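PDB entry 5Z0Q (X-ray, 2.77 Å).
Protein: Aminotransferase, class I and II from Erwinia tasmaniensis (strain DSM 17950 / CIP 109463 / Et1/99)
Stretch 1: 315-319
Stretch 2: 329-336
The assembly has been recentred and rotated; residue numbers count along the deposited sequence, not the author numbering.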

# COMPACT_ATOMS: atom_id res chain seq x y z
N PRO A 315 -18.43 -2.18 40.34
CA PRO A 315 -18.34 -3.47 41.04
C PRO A 315 -18.37 -4.69 40.13
O PRO A 315 -19.15 -5.62 40.32
N GLY A 316 -17.51 -4.70 39.12
CA GLY A 316 -17.44 -5.84 38.22
C GLY A 316 -16.35 -5.72 37.18
O GLY A 316 -16.24 -6.57 36.29
N LEU A 317 -15.54 -4.67 37.27
CA LEU A 317 -14.50 -4.40 36.29
C LEU A 317 -13.19 -4.12 37.00
O LEU A 317 -13.16 -3.48 38.05
N SER A 318 -12.10 -4.61 36.41
CA SER A 318 -10.75 -4.31 36.85
C SER A 318 -9.95 -3.81 35.65
O SER A 318 -10.13 -4.31 34.54
N MET A 319 -9.08 -2.84 35.88
CA MET A 319 -8.29 -2.28 34.80
C MET A 319 -6.92 -1.86 35.31
O MET A 319 -6.81 -1.17 36.33
N TRP A 329 -7.34 -1.56 28.65
CA TRP A 329 -7.59 -2.99 28.80
C TRP A 329 -8.36 -3.24 30.09
O TRP A 329 -7.79 -3.16 31.18
N ILE A 330 -9.65 -3.55 29.96
CA ILE A 330 -10.56 -3.66 31.09
C ILE A 330 -10.99 -5.12 31.24
O ILE A 330 -11.50 -5.72 30.29
N ASP A 331 -10.81 -5.67 32.44
CA ASP A 331 -11.25 -7.02 32.76
C ASP A 331 -12.73 -6.98 33.12
O ASP A 331 -13.11 -6.41 34.15
N ALA A 332 -13.57 -7.58 32.27
CA ALA A 332 -15.01 -7.64 32.50
C ALA A 332 -15.47 -9.04 32.89
O ALA A 332 -16.66 -9.36 32.75
N SER A 333 -14.56 -9.88 33.38
CA SER A 333 -14.93 -11.23 33.78
C SER A 333 -15.85 -11.23 35.00
O SER A 333 -16.60 -12.19 35.19
N GLY A 334 -15.80 -10.19 35.82
CA GLY A 334 -16.66 -10.10 36.99
C GLY A 334 -18.13 -9.86 36.69
O GLY A 334 -18.94 -9.85 37.62
N LEU A 335 -18.49 -9.68 35.42
CA LEU A 335 -19.89 -9.44 35.07
C LEU A 335 -20.69 -10.74 35.04
O LEU A 335 -21.87 -10.75 35.40
N GLY A 336 -20.07 -11.83 34.61
CA GLY A 336 -20.76 -13.10 34.51
C GLY A 336 -21.57 -13.29 33.24
O GLY A 336 -22.30 -14.28 33.14

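What holds the two stretches together? The backbone does the polar work, through one antiparallel hydrogen-bonded pair, Ser318 with Asp331. Ser318 N donates to Asp331 O at 3.1 Å, and Asp331 N donates to Ser318 O at 2.6 Å, both nearly straight, so each residue has its amide and its carbonyl satisfied by the other. The same two carbonyls also receive CA-H...O contacts, Leu317 CA lying 3.2 Å from Asp331 O and Ile330 CA 3.5 Å from Ser318 O.

Where does the carboxylate of Asp331 find its donors? It finds them within its own stretch rather than across the contact. With chi1 t, the side chain places OD1 2.8 Å from Ser333 OG and 2.9 Å from Ser333 N; the serine, in its p rotamer, thus offers both hydroxyl and amide to one oxygen. Just beyond, Leu335 N donates to Ala332 O at 3.3 Å. Ser318, chi1 m, shares a sheet face with Asp331, but their side chains meet only through carbon, CB to CB at 4.1 Å.

Which side chains supply the apolar packing? On the other face, Met319 and Ile330 lie together, with Met319 SD 3.9 Å from Ile330 CG1. Methionine is extended, t at all three chi angles, while isoleucine is m, t. Leu317, also m, t, starts sideways, yet its end comes nearer the other stretch: its CD2 lies 3.8 Å from Ala332 CB and 4.1 Å from Leu335 CD2, while its CB is 3.9 Å from Ile330 CG2.

Why does the turn come so close at Gly316? Both Gly316 and Gly334 lack side chains, and Gly316 O approaches Gly334 CA to 3.6 Å. A CB on Gly334 would clash with that oxygen, and one on Gly316 would sit tightly against Leu335 CD2.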

# COMPACT_ATOMS: atom_id res chain seq x y z
CB PRO A 315 -19.57 -3.43 41.96
CG PRO A 315 -20.58 -2.70 41.13
CD PRO A 315 -19.82 -1.68 40.30
CB LEU A 317 -14.88 -3.20 35.41
CG LEU A 317 -16.25 -3.25 34.74
CD1 LEU A 317 -16.55 -1.94 34.04
CD2 LEU A 317 -16.33 -4.41 33.76
CB SER A 318 -10.06 -5.53 37.47
OG SER A 318 -10.82 -6.05 38.55
CB MET A 319 -8.99 -1.08 34.15
CG MET A 319 -8.15 -0.40 33.08
SD MET A 319 -8.87 1.14 32.49
CE MET A 319 -7.65 1.61 31.27
CB TRP A 329 -6.25 -3.74 28.79
CG TRP A 329 -6.32 -5.22 28.52
CD1 TRP A 329 -5.74 -6.20 29.27
CD2 TRP A 329 -6.97 -5.87 27.43
NE1 TRP A 329 -6.00 -7.43 28.71
CE2 TRP A 329 -6.76 -7.26 27.58
CE3 TRP A 329 -7.73 -5.43 26.34
CZ2 TRP A 329 -7.26 -8.20 26.69
CZ3 TRP A 329 -8.23 -6.36 25.45
CH2 TRP A 329 -7.99 -7.73 25.63
CB ILE A 330 -11.79 -2.76 30.92
CG1 ILE A 330 -11.36 -1.30 30.70
CG2 ILE A 330 -12.72 -2.87 32.12
CD1 ILE A 330 -12.52 -0.37 30.40
CB ASP A 331 -10.43 -7.61 33.90
CG ASP A 331 -10.75 -9.08 34.16
OD1 ASP A 331 -11.63 -9.64 33.47
OD2 ASP A 331 -10.13 -9.67 35.06
CB ALA A 332 -15.76 -7.15 31.26
CB SER A 333 -13.68 -12.06 34.07
OG SER A 333 -12.92 -11.49 35.12
CB LEU A 335 -19.98 -8.73 33.72
CG LEU A 335 -19.27 -7.38 33.61
CD1 LEU A 335 -19.46 -6.79 32.22
CD2 LEU A 335 -19.76 -6.42 34.68